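Local coordinates for protein TonB-dependent siderophore receptor (PDB 5NEC) that probably takes up iron-siderophore complexes across the outer membrane of Pseudomonas aeruginosa, as a TonB-dependent receptor with a plug inside a 22-stranded beta-barrel, at residues A[107-112]-A[148-153]; A[186-191]-A[216-221]; A[225-230]-A[286-291]; A[298-303]-A[344-349]. All blocks are in the same frame, centred on the assembly; numbering follows the deposited sequence.

How the interactions relate
Interaction 1 lies in the plug, its centre about 12 Å from that of the chain, whereas interactions 2, 3 and 4 follow one another around the barrel wall. Interaction 2 meets interaction 3 through F219 N to V227 O (2.8 Å) and through the hydroxyl pair T218 OG1 to T228 OG1 (2.8 Å). Interactions 3 and 4, with centres 9 Å apart, share V288 N to N300 O (2.8 Å) and the salt bridge of E289 with R299. The plug touches all three: Q153 O meets R190 NH1 of interaction 2, Q153 packs on T228 and S230 of interaction 3, and V108 O meets R303 NH1 of interaction 4. Bound detergent (C8E) lies about 5 Å from the side chain of I286 and about 4 Å from that of S302.

Interaction 1 of 4, residues A[107-112]-A[148-153]; sequences YVDGVR and NLVSKQ
V108 lays its CG1 methyl over the hydroxyl of S151, at 3.4 Å from OG, while its CG2 passes the CB of L149 more loosely. The same hydroxyl is gripped by D109: S151 OG donates to D109 OD2 (2.8 Å), and S151 N donates to D109 OD1 (3.1 Å). Both oxygens are met on their syn sides, 27° out of the carboxylate plane for OD1 and 17° for OD2, so the carboxylate forks round the serine. D109 carries its CG anti to the carbonyl carbon (chi1 -58°), which brings the acid back to the strand although its CB points away from it. At the other end N148 OD1 accepts from G110 N (2.9 Å), the donor tilted from the amide plane, and also brushes the CB of Y107. A side chain of one strand thereby holds the type I' turn V108-V111 that ends the other. The parallel pairing itself rests on L149 N to Y107 O (2.8 Å) and D109 N to L149 O (2.9 Å). Strand 146-151 lies between 106-108 and 124-130 in the mixed plug sheet; E128 OE1 accepts from N148 ND2, and R303 of barrel strand 296-316 donates to V108 O.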
loop_
_atom_site.group_PDB
_atom_site.type_symbol
_atom_site.label_atom_id
_atom_site.label_comp_id
_atom_site.label_asym_id
_atom_site.label_seq_id
_atom_site.Cartn_x
_atom_site.Cartn_y
_atom_site.Cartn_z
ATOM N N TYR A 107 5.669 4.505 -4.506
ATOM C CA TYR A 107 5.888 5.476 -5.553
ATOM C C TYR A 107 4.533 5.900 -6.111
ATOM O O TYR A 107 3.594 5.104 -6.135
ATOM C CB TYR A 107 6.779 4.853 -6.638
ATOM C CG TYR A 107 8.160 4.515 -6.110
ATOM C CD1 TYR A 107 9.185 5.455 -6.153
ATOM C CD2 TYR A 107 8.439 3.267 -5.542
ATOM C CE1 TYR A 107 10.446 5.173 -5.660
ATOM C CE2 TYR A 107 9.703 2.972 -5.045
ATOM C CZ TYR A 107 10.696 3.939 -5.109
ATOM O OH TYR A 107 11.954 3.691 -4.640
ATOM N N VAL A 108 4.432 7.171 -6.498
ATOM C CA VAL A 108 3.314 7.669 -7.289
ATOM C C VAL A 108 3.907 8.113 -8.620
ATOM O O VAL A 108 4.719 9.049 -8.659
ATOM C CB VAL A 108 2.568 8.825 -6.588
ATOM C CG1 VAL A 108 1.525 9.436 -7.521
ATOM C CG2 VAL A 108 1.926 8.332 -5.288
ATOM N N ASP A 109 3.528 7.417 -9.696
ATOM C CA ASP A 109 4.091 7.646 -11.029
ATOM C C ASP A 109 5.619 7.682 -11.023
ATOM O O ASP A 109 6.229 8.651 -11.439
ATOM C CB ASP A 109 3.530 8.931 -11.634
ATOM C CG ASP A 109 2.022 8.908 -11.739
ATOM O OD1 ASP A 109 1.493 8.080 -12.510
ATOM O OD2 ASP A 109 1.353 9.709 -11.042
ATOM N N GLY A 110 6.215 6.626 -10.492
ATOM C CA GLY A 110 7.662 6.449 -10.481
ATOM C C GLY A 110 8.488 7.440 -9.675
ATOM O O GLY A 110 9.694 7.520 -9.874
ATOM N N VAL A 111 7.864 8.192 -8.771
ATOM C CA VAL A 111 8.593 9.143 -7.923
ATOM C C VAL A 111 8.202 8.898 -6.478
ATOM O O VAL A 111 7.051 8.553 -6.217
ATOM C CB VAL A 111 8.272 10.599 -8.331
ATOM C CG1 VAL A 111 9.009 11.605 -7.431
ATOM C CG2 VAL A 111 8.587 10.813 -9.807
ATOM N N ARG A 112 9.144 9.060 -5.549
ATOM C CA ARG A 112 8.897 8.735 -4.114
ATOM C C ARG A 112 7.863 9.681 -3.524
ATOM O O ARG A 112 7.615 10.748 -4.090
ATOM C CB ARG A 112 10.184 8.746 -3.287
ATOM C CG ARG A 112 10.208 7.683 -2.157
ATOM C CD ARG A 112 11.490 7.717 -1.309
ATOM N NE ARG A 112 12.577 6.834 -1.783
ATOM C CZ ARG A 112 13.877 7.150 -1.849
ATOM N NH1 ARG A 112 14.331 8.356 -1.486
ATOM N NH2 ARG A 112 14.743 6.245 -2.306
ATOM N N ASN A 148 4.018 0.838 -7.128
ATOM C CA ASN A 148 3.930 2.010 -7.967
ATOM C C ASN A 148 2.469 2.326 -8.292
ATOM O O ASN A 148 1.788 1.560 -8.987
ATOM C CB ASN A 148 4.738 1.833 -9.257
ATOM C CG ASN A 148 4.831 3.118 -10.059
ATOM O OD1 ASN A 148 4.967 4.215 -9.497
ATOM N ND2 ASN A 148 4.722 2.996 -11.370
ATOM N N LEU A 149 2.015 3.473 -7.790
ATOM C CA LEU A 149 0.643 3.916 -7.930
ATOM C C LEU A 149 0.523 4.869 -9.119
ATOM O O LEU A 149 1.072 5.972 -9.075
ATOM C CB LEU A 149 0.194 4.619 -6.645
ATOM C CG LEU A 149 0.465 3.911 -5.323
ATOM C CD1 LEU A 149 -0.271 4.658 -4.227
ATOM C CD2 LEU A 149 0.062 2.448 -5.361
ATOM N N VAL A 150 -0.192 4.451 -10.161
ATOM C CA VAL A 150 -0.327 5.254 -11.379
ATOM C C VAL A 150 -1.525 6.219 -11.245
ATOM O O VAL A 150 -2.664 5.776 -11.104
ATOM C CB VAL A 150 -0.490 4.339 -12.631
ATOM C CG1 VAL A 150 -0.472 5.150 -13.925
ATOM C CG2 VAL A 150 0.604 3.264 -12.660
ATOM N N SER A 151 -1.264 7.527 -11.270
ATOM C CA SER A 151 -2.312 8.559 -11.160
ATOM C C SER A 151 -3.146 8.682 -12.410
ATOM O O SER A 151 -2.624 8.574 -13.517
ATOM C CB SER A 151 -1.709 9.945 -10.960
ATOM O OG SER A 151 -1.051 10.046 -9.731
ATOM N N LYS A 152 -4.428 8.965 -12.235
ATOM C CA LYS A 152 -5.266 9.453 -13.328
ATOM C C LYS A 152 -4.732 10.820 -13.772
ATOM O O LYS A 152 -4.530 11.687 -12.933
ATOM C CB LYS A 152 -6.705 9.603 -12.861
ATOM C CG LYS A 152 -7.400 8.284 -12.628
ATOM C CD LYS A 152 -8.749 8.552 -11.994
ATOM C CE LYS A 152 -9.447 7.273 -11.602
ATOM N NZ LYS A 152 -10.819 7.648 -11.165
ATOM N N GLN A 153 -4.463 10.973 -15.072
ATOM C CA GLN A 153 -4.003 12.233 -15.676
ATOM C C GLN A 153 -5.029 12.698 -16.704
ATOM O O GLN A 153 -5.762 11.884 -17.281
ATOM C CB GLN A 153 -2.648 12.060 -16.400
ATOM C CG GLN A 153 -1.448 11.752 -15.515
ATOM C CD GLN A 153 -1.074 12.885 -14.554
ATOM O OE1 GLN A 153 -1.249 14.068 -14.856
ATOM N NE2 GLN A 153 -0.565 12.519 -13.390
#

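Interaction 2 of 4, residues A[186-191]-A[216-221]; sequences NAAFRL and SLTFGL
The F189 ring receives L217 CD2 at its edge, near the ring plane, with CD1 of the ring 3.8 Å from that methyl; S216 O approaches the same ring obliquely. F219 turns its own ring obliquely to A187, whose CB comes 3.7 Å from F219 CD2. F189 has CG anti to the backbone N (chi1 170°), which carries its ring to L217, the two side chains crossing at a slant. These four side chains share one face of the antiparallel pair, next to F182 of strand 172-182. A188, R190, S216 and T218 occupy the other face, where A188 CB meets T218 CG2 at 4.0 Å and lies a similar distance from L221 CD1. The backbones run at 172° to each other, joined by A188 N to T218 O (2.9 Å), T218 N to A188 O (3.0 Å) and R190 N to S216 O (2.8 Å). Past the last paired residue, N186 O accepts from L221 N (2.9 Å), with a weak second bond from G220 N; the positive phi of G220 (77°) suits glycine. Polar partners lie outside the pair: R190 forms a salt bridge with D177, and T218 OG1 is hydrogen-bonded to T228 OG1. Strands 187-200 and 206-219 form a barrel hairpin flanked by strands 172-182 and 225-238.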
loop_
_atom_site.group_PDB
_atom_site.type_symbol
_atom_site.label_atom_id
_atom_site.label_comp_id
_atom_site.label_asym_id
_atom_site.label_seq_id
_atom_site.Cartn_x
_atom_site.Cartn_y
_atom_site.Cartn_z
ATOM N N ASN A 186 -5.676 20.143 -28.389
ATOM C CA ASN A 186 -4.242 20.116 -28.018
ATOM C C ASN A 186 -3.995 20.014 -26.505
ATOM O O ASN A 186 -2.885 19.681 -26.102
ATOM C CB ASN A 186 -3.513 21.333 -28.563
ATOM C CG ASN A 186 -3.567 21.397 -30.060
ATOM O OD1 ASN A 186 -3.998 22.400 -30.618
ATOM N ND2 ASN A 186 -3.177 20.311 -30.725
ATOM N N ALA A 187 -5.011 20.302 -25.694
ATOM C CA ALA A 187 -4.894 20.245 -24.247
ATOM C C ALA A 187 -6.136 19.632 -23.603
ATOM O O ALA A 187 -7.170 19.470 -24.250
ATOM C CB ALA A 187 -4.646 21.642 -23.689
ATOM N N ALA A 188 -6.018 19.288 -22.325
ATOM C CA ALA A 188 -7.137 18.705 -21.574
ATOM C C ALA A 188 -7.043 19.044 -20.093
ATOM O O ALA A 188 -5.959 19.230 -19.561
ATOM C CB ALA A 188 -7.191 17.199 -21.779
ATOM N N PHE A 189 -8.201 19.166 -19.460
ATOM C CA PHE A 189 -8.340 19.439 -18.046
ATOM C C PHE A 189 -9.068 18.242 -17.453
ATOM O O PHE A 189 -10.034 17.747 -18.043
ATOM C CB PHE A 189 -9.168 20.709 -17.847
ATOM C CG PHE A 189 -9.587 20.958 -16.425
ATOM C CD1 PHE A 189 -8.641 21.279 -15.441
ATOM C CD2 PHE A 189 -10.941 20.892 -16.053
ATOM C CE1 PHE A 189 -9.034 21.522 -14.116
ATOM C CE2 PHE A 189 -11.337 21.143 -14.728
ATOM C CZ PHE A 189 -10.381 21.461 -13.763
ATOM N N ARG A 190 -8.606 17.775 -16.297
ATOM C CA ARG A 190 -9.277 16.698 -15.580
ATOM C C ARG A 190 -9.434 17.062 -14.118
ATOM O O ARG A 190 -8.513 17.614 -13.517
ATOM C CB ARG A 190 -8.500 15.396 -15.728
ATOM C CG ARG A 190 -9.217 14.177 -15.182
ATOM C CD ARG A 190 -8.518 12.906 -15.627
ATOM N NE ARG A 190 -9.292 11.710 -15.302
ATOM C CZ ARG A 190 -8.953 10.472 -15.654
ATOM N NH1 ARG A 190 -7.838 10.235 -16.352
ATOM N NH2 ARG A 190 -9.730 9.456 -15.298
ATOM N N LEU A 191 -10.600 16.765 -13.556
ATOM C CA LEU A 191 -10.855 17.010 -12.142
ATOM C C LEU A 191 -11.426 15.741 -11.531
ATOM O O LEU A 191 -12.410 15.211 -12.051
ATOM C CB LEU A 191 -11.835 18.162 -11.983
ATOM C CG LEU A 191 -12.139 18.623 -10.558
ATOM C CD1 LEU A 191 -10.864 19.031 -9.819
ATOM C CD2 LEU A 191 -13.172 19.747 -10.557
ATOM N N SER A 216 -5.887 18.400 -12.792
ATOM C CA SER A 216 -4.838 18.003 -13.703
ATOM C C SER A 216 -5.008 18.709 -15.076
ATOM O O SER A 216 -6.123 18.862 -15.577
ATOM C CB SER A 216 -4.908 16.501 -13.864
ATOM O OG SER A 216 -3.784 16.026 -14.545
ATOM N N LEU A 217 -3.896 19.163 -15.648
ATOM C CA LEU A 217 -3.858 19.839 -16.946
ATOM C C LEU A 217 -2.779 19.207 -17.780
ATOM O O LEU A 217 -1.683 19.016 -17.296
ATOM C CB LEU A 217 -3.490 21.305 -16.787
ATOM C CG LEU A 217 -4.594 22.260 -16.356
ATOM C CD1 LEU A 217 -4.008 23.621 -16.041
ATOM C CD2 LEU A 217 -5.639 22.405 -17.450
ATOM N N THR A 218 -3.073 18.905 -19.037
ATOM C CA THR A 218 -2.063 18.385 -19.938
ATOM C C THR A 218 -2.119 19.187 -21.251
ATOM O O THR A 218 -3.199 19.607 -21.680
ATOM C CB THR A 218 -2.255 16.871 -20.134
ATOM O OG1 THR A 218 -1.015 16.289 -20.533
ATOM C CG2 THR A 218 -3.323 16.570 -21.202
ATOM N N PHE A 219 -0.953 19.436 -21.848
ATOM C CA PHE A 219 -0.814 20.269 -23.055
ATOM C C PHE A 219 0.055 19.552 -24.054
ATOM O O PHE A 219 0.947 18.791 -23.677
ATOM C CB PHE A 219 -0.145 21.618 -22.752
ATOM C CG PHE A 219 -0.874 22.472 -21.742
ATOM C CD1 PHE A 219 -0.591 22.378 -20.388
ATOM C CD2 PHE A 219 -1.806 23.396 -22.155
ATOM C CE1 PHE A 219 -1.270 23.166 -19.461
ATOM C CE2 PHE A 219 -2.480 24.199 -21.247
ATOM C CZ PHE A 219 -2.227 24.077 -19.896
ATOM N N GLY A 220 -0.185 19.832 -25.338
ATOM C CA GLY A 220 0.584 19.253 -26.429
ATOM C C GLY A 220 0.196 17.818 -26.728
ATOM O O GLY A 220 1.066 17.018 -27.093
ATOM N N LEU A 221 -1.096 17.494 -26.586
ATOM C CA LEU A 221 -1.606 16.154 -26.924
ATOM C C LEU A 221 -1.284 15.790 -28.377
ATOM O O LEU A 221 -1.481 16.598 -29.279
ATOM C CB LEU A 221 -3.124 16.080 -26.714
ATOM C CG LEU A 221 -3.594 16.123 -25.251
ATOM C CD1 LEU A 221 -5.105 16.304 -25.164
ATOM C CD2 LEU A 221 -3.160 14.875 -24.506
#

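Interaction 3 of 4, residues A[225-230]-A[286-291]; sequences TRVTVS and ITVEHD
R226 starts with CG anti to the carbonyl carbon (chi1 -59°) and bends at chi3 (-72°), which swings its guanidinium across the neighbouring strand to E289 and D291. NE donates to E289 OE1 (3.0 Å), an atom lying in the guanidinium plane, yet the donor comes from above the carboxylate, whose plane is 82° from that of the guanidinium. NH1 donates to D291 OD1 (2.9 Å), met on the syn side; weak bonds from NH1 and NH2 run to D291 OD2. Two acids therefore hold the edge of one cation in a salt-bridge network, and this probably fixes its rotation. Both have further partners: E289 OE2 pairs with R299, and D291 OD1 accepts from T297.

Across the sheet, on the face of T225, V227, V288 and H290, T225 OG1 and H290 ND1 are hydrogen-bonded at 2.8 Å near the edge of the imidazole. Further along that face V229 CG2 and I286 CG1 touch at 4.2 Å, the two side chains lying side by side. The backbones pair regularly, with E289 N to R226 O (2.9 Å) and T287 N to T228 O (2.8 Å) both nearly straight. This is the antiparallel wall of a transmembrane beta-barrel: aliphatic residues on the surface, with detergent near I286, and the charged network on the opposite face of the sheet.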
loop_
_atom_site.group_PDB
_atom_site.type_symbol
_atom_site.label_atom_id
_atom_site.label_comp_id
_atom_site.label_asym_id
_atom_site.label_seq_id
_atom_site.Cartn_x
_atom_site.Cartn_y
_atom_site.Cartn_z
ATOM N N THR A 225 6.094 17.599 -27.890
ATOM C CA THR A 225 6.415 18.293 -26.641
ATOM C C THR A 225 5.164 18.358 -25.762
ATOM O O THR A 225 4.176 18.994 -26.121
ATOM C CB THR A 225 6.977 19.699 -26.919
ATOM O OG1 THR A 225 8.182 19.578 -27.690
ATOM C CG2 THR A 225 7.299 20.441 -25.620
ATOM N N ARG A 226 5.224 17.685 -24.613
ATOM C CA ARG A 226 4.083 17.501 -23.709
ATOM C C ARG A 226 4.412 18.075 -22.328
ATOM O O ARG A 226 5.502 17.864 -21.790
ATOM C CB ARG A 226 3.737 16.016 -23.601
ATOM C CG ARG A 226 3.384 15.386 -24.952
ATOM C CD ARG A 226 3.330 13.858 -24.956
ATOM N NE ARG A 226 4.642 13.196 -24.863
ATOM C CZ ARG A 226 5.584 13.194 -25.817
ATOM N NH1 ARG A 226 6.737 12.549 -25.668
ATOM N NH2 ARG A 226 5.398 13.857 -26.943
ATOM N N VAL A 227 3.468 18.816 -21.775
ATOM C CA VAL A 227 3.588 19.406 -20.458
ATOM C C VAL A 227 2.366 19.000 -19.655
ATOM O O VAL A 227 1.242 19.209 -20.106
ATOM C CB VAL A 227 3.693 20.947 -20.531
ATOM C CG1 VAL A 227 3.708 21.576 -19.139
ATOM C CG2 VAL A 227 4.950 21.345 -21.289
ATOM N N THR A 228 2.598 18.418 -18.475
ATOM C CA THR A 228 1.530 18.050 -17.550
ATOM C C THR A 228 1.751 18.687 -16.177
ATOM O O THR A 228 2.872 18.721 -15.674
ATOM C CB THR A 228 1.378 16.524 -17.422
ATOM O OG1 THR A 228 1.144 15.950 -18.716
ATOM C CG2 THR A 228 0.193 16.189 -16.542
ATOM N N VAL A 229 0.658 19.177 -15.590
ATOM C CA VAL A 229 0.627 19.791 -14.271
ATOM C C VAL A 229 -0.508 19.141 -13.459
ATOM O O VAL A 229 -1.663 19.216 -13.861
ATOM C CB VAL A 229 0.391 21.337 -14.369
ATOM C CG1 VAL A 229 0.238 21.974 -12.987
ATOM C CG2 VAL A 229 1.538 22.013 -15.094
ATOM N N SER A 230 -0.172 18.543 -12.319
ATOM C CA SER A 230 -1.146 17.892 -11.441
ATOM C C SER A 230 -1.048 18.424 -10.036
ATOM O O SER A 230 0.033 18.727 -9.554
ATOM C CB SER A 230 -0.907 16.390 -11.404
ATOM O OG SER A 230 -1.245 15.849 -12.676
ATOM N N ILE A 286 4.894 18.412 -11.859
ATOM C CA ILE A 286 5.057 19.061 -13.170
ATOM C C ILE A 286 5.978 18.214 -14.014
ATOM O O ILE A 286 7.133 18.005 -13.649
ATOM C CB ILE A 286 5.648 20.485 -13.017
ATOM C CG1 ILE A 286 4.605 21.380 -12.340
ATOM C CG2 ILE A 286 6.007 21.095 -14.354
ATOM C CD1 ILE A 286 5.154 22.602 -11.691
ATOM N N THR A 287 5.471 17.740 -15.151
ATOM C CA THR A 287 6.202 16.821 -16.027
ATOM C C THR A 287 6.352 17.455 -17.416
ATOM O O THR A 287 5.352 17.839 -18.020
ATOM C CB THR A 287 5.461 15.462 -16.123
ATOM O OG1 THR A 287 5.242 14.947 -14.804
ATOM C CG2 THR A 287 6.278 14.443 -16.888
ATOM N N VAL A 288 7.590 17.570 -17.910
ATOM C CA VAL A 288 7.882 18.051 -19.271
ATOM C C VAL A 288 8.556 16.928 -20.076
ATOM O O VAL A 288 9.585 16.407 -19.655
ATOM C CB VAL A 288 8.791 19.300 -19.249
ATOM C CG1 VAL A 288 9.084 19.787 -20.674
ATOM C CG2 VAL A 288 8.134 20.412 -18.442
ATOM N N GLU A 289 7.964 16.550 -21.210
ATOM C CA GLU A 289 8.523 15.536 -22.119
ATOM C C GLU A 289 8.806 16.155 -23.479
ATOM O O GLU A 289 8.010 16.950 -23.976
ATOM C CB GLU A 289 7.541 14.399 -22.355
ATOM C CG GLU A 289 7.619 13.259 -21.377
ATOM C CD GLU A 289 6.759 12.093 -21.825
ATOM O OE1 GLU A 289 5.566 12.319 -22.147
ATOM O OE2 GLU A 289 7.270 10.950 -21.876
ATOM N N HIS A 290 9.916 15.763 -24.089
ATOM C CA HIS A 290 10.251 16.204 -25.434
ATOM C C HIS A 290 10.898 15.070 -26.216
ATOM O O HIS A 290 11.886 14.493 -25.768
ATOM C CB HIS A 290 11.191 17.427 -25.397
ATOM C CG HIS A 290 11.631 17.883 -26.756
ATOM N ND1 HIS A 290 10.745 18.345 -27.713
ATOM C CD2 HIS A 290 12.855 17.921 -27.326
ATOM C CE1 HIS A 290 11.409 18.655 -28.809
ATOM N NE2 HIS A 290 12.691 18.414 -28.599
ATOM N N ASP A 291 10.365 14.769 -27.392
ATOM C CA ASP A 291 11.006 13.798 -28.297
ATOM C C ASP A 291 12.163 14.469 -29.066
ATOM O O ASP A 291 11.946 15.355 -29.890
ATOM C CB ASP A 291 9.958 13.177 -29.223
ATOM C CG ASP A 291 8.836 12.491 -28.442
ATOM O OD1 ASP A 291 9.055 12.110 -27.269
ATOM O OD2 ASP A 291 7.724 12.331 -28.964
#

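Interaction 4 of 4, residues A[298-303]-A[344-349]; sequences IRNTSR and NQTDLF
I298 begins the segment with CG1 over the backbone oxygen of D347, at 3.6 Å, and CB near L348 CD1. R299 follows on the other face, its CB 4.0 Å from CE1 at the edge of the F349 ring. Its extended side chain runs alongside D347, but NE and OD2 do not form a salt bridge; R299 NH1 pairs with E289, while D347 OD1 accepts from Y436. Backbone bonds between R299 and D347 link the pair in both directions.

N300 opens a polar cluster. With CG anti to the backbone N (chi1 -166°), its amide meets that of N344, the side chains crossing at about a right angle, and exchanges two bonds with it: N300 ND2 to N344 OD1 (2.9 Å) and N344 ND2 to N300 OD1 (3.0 Å), the amide planes 37° apart. N300 OD1 accepts a second bond, from T346 OG1 (2.8 Å), which arrives from the same face of its plane as N344 ND2. T301 then pairs with Q345 through T301 N to Q345 O (2.9 Å) and the return bond. S302 completes the network, its OG donating to N344 OD1 (2.9 Å) in the carbonyl plane.

Each amide oxygen is thus gripped by two donors, and the reciprocal bonds probably hold both amides in a set rotation. Such mutual pairing implies that these side chains satisfy much of one another's polarity beside the detergent that touches S302.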
loop_
_atom_site.group_PDB
_atom_site.type_symbol
_atom_site.label_atom_id
_atom_site.label_comp_id
_atom_site.label_asym_id
_atom_site.label_seq_id
_atom_site.Cartn_x
_atom_site.Cartn_y
_atom_site.Cartn_z
ATOM N N ILE A 298 13.400 12.860 -23.862
ATOM C CA ILE A 298 13.914 13.428 -22.617
ATOM C C ILE A 298 12.737 13.903 -21.782
ATOM O O ILE A 298 11.779 14.464 -22.306
ATOM C CB ILE A 298 14.944 14.570 -22.832
ATOM C CG1 ILE A 298 15.597 14.933 -21.497
ATOM C CG2 ILE A 298 14.324 15.824 -23.451
ATOM C CD1 ILE A 298 16.755 15.887 -21.622
ATOM N N ARG A 299 12.821 13.669 -20.475
ATOM C CA ARG A 299 11.704 13.921 -19.558
ATOM C C ARG A 299 12.219 14.520 -18.257
ATOM O O ARG A 299 13.215 14.044 -17.709
ATOM C CB ARG A 299 11.002 12.610 -19.299
ATOM C CG ARG A 299 9.760 12.661 -18.432
ATOM C CD ARG A 299 9.602 11.293 -17.807
ATOM N NE ARG A 299 8.282 11.100 -17.239
ATOM C CZ ARG A 299 7.268 10.464 -17.828
ATOM N NH1 ARG A 299 7.379 9.952 -19.064
ATOM N NH2 ARG A 299 6.103 10.369 -17.177
ATOM N N ASN A 300 11.573 15.588 -17.793
ATOM C CA ASN A 300 11.875 16.174 -16.487
ATOM C C ASN A 300 10.608 16.200 -15.671
ATOM O O ASN A 300 9.571 16.596 -16.162
ATOM C CB ASN A 300 12.458 17.581 -16.600
ATOM C CG ASN A 300 13.070 18.058 -15.300
ATOM O OD1 ASN A 300 14.255 17.878 -15.057
ATOM N ND2 ASN A 300 12.250 18.641 -14.438
ATOM N N THR A 301 10.713 15.778 -14.418
ATOM C CA THR A 301 9.597 15.736 -13.502
ATOM C C THR A 301 10.003 16.446 -12.223
ATOM O O THR A 301 11.072 16.193 -11.671
ATOM C CB THR A 301 9.204 14.285 -13.195
ATOM O OG1 THR A 301 8.898 13.620 -14.425
ATOM C CG2 THR A 301 7.970 14.212 -12.262
ATOM N N SER A 302 9.143 17.350 -11.771
ATOM C CA SER A 302 9.335 18.056 -10.523
ATOM C C SER A 302 8.149 17.763 -9.644
ATOM O O SER A 302 7.014 17.901 -10.087
ATOM C CB SER A 302 9.437 19.554 -10.773
ATOM O OG SER A 302 10.505 19.791 -11.659
ATOM N N ARG A 303 8.414 17.343 -8.410
ATOM C CA ARG A 303 7.367 17.144 -7.430
ATOM C C ARG A 303 7.688 17.945 -6.157
ATOM O O ARG A 303 8.800 17.866 -5.624
ATOM C CB ARG A 303 7.182 15.648 -7.141
ATOM C CG ARG A 303 6.112 15.377 -6.091
ATOM C CD ARG A 303 5.726 13.914 -6.057
ATOM N NE ARG A 303 4.929 13.560 -7.218
ATOM C CZ ARG A 303 4.727 12.316 -7.656
ATOM N NH1 ARG A 303 5.249 11.263 -7.030
ATOM N NH2 ARG A 303 3.972 12.112 -8.734
ATOM N N ASN A 344 13.437 16.400 -8.116
ATOM C CA ASN A 344 13.577 16.597 -9.550
ATOM C C ASN A 344 14.213 15.367 -10.184
ATOM O O ASN A 344 15.260 14.915 -9.740
ATOM C CB ASN A 344 14.390 17.838 -9.909
ATOM C CG ASN A 344 14.225 18.214 -11.378
ATOM O OD1 ASN A 344 13.229 18.810 -11.762
ATOM N ND2 ASN A 344 15.170 17.815 -12.209
ATOM N N GLN A 345 13.581 14.865 -11.238
ATOM C CA GLN A 345 13.991 13.640 -11.897
ATOM C C GLN A 345 14.085 13.895 -13.401
ATOM O O GLN A 345 13.102 14.254 -14.017
ATOM C CB GLN A 345 12.959 12.564 -11.578
ATOM C CG GLN A 345 13.490 11.150 -11.594
ATOM C CD GLN A 345 12.524 10.167 -10.908
ATOM O OE1 GLN A 345 11.947 10.456 -9.851
ATOM N NE2 GLN A 345 12.372 8.984 -11.498
ATOM N N THR A 346 15.276 13.764 -13.968
ATOM C CA THR A 346 15.498 13.940 -15.392
ATOM C C THR A 346 15.806 12.573 -15.999
ATOM O O THR A 346 16.751 11.923 -15.570
ATOM C CB THR A 346 16.692 14.878 -15.655
ATOM O OG1 THR A 346 16.461 16.148 -15.039
ATOM C CG2 THR A 346 16.875 15.089 -17.137
ATOM N N ASP A 347 15.027 12.149 -16.996
ATOM C CA ASP A 347 15.204 10.837 -17.641
ATOM C C ASP A 347 15.437 10.943 -19.152
ATOM O O ASP A 347 14.861 11.799 -19.822
ATOM C CB ASP A 347 13.981 9.951 -17.404
ATOM C CG ASP A 347 13.731 9.680 -15.938
ATOM O OD1 ASP A 347 14.684 9.301 -15.230
ATOM O OD2 ASP A 347 12.581 9.834 -15.483
ATOM N N LEU A 348 16.298 10.068 -19.661
ATOM C CA LEU A 348 16.506 9.871 -21.089
ATOM C C LEU A 348 16.167 8.408 -21.391
ATOM O O LEU A 348 16.735 7.503 -20.795
ATOM C CB LEU A 348 17.958 10.169 -21.465
ATOM C CG LEU A 348 18.320 10.055 -22.954
ATOM C CD1 LEU A 348 17.661 11.200 -23.727
ATOM C CD2 LEU A 348 19.827 10.040 -23.176
ATOM N N PHE A 349 15.230 8.174 -22.294
ATOM C CA PHE A 349 14.857 6.806 -22.644
ATOM C C PHE A 349 14.544 6.634 -24.124
ATOM O O PHE A 349 14.239 7.594 -24.819
ATOM C CB PHE A 349 13.688 6.316 -21.765
ATOM C CG PHE A 349 12.449 7.155 -21.853
ATOM C CD1 PHE A 349 12.273 8.256 -21.009
ATOM C CD2 PHE A 349 11.434 6.829 -22.754
ATOM C CE1 PHE A 349 11.108 9.022 -21.072
ATOM C CE2 PHE A 349 10.266 7.589 -22.828
ATOM C CZ PHE A 349 10.101 8.680 -21.987
#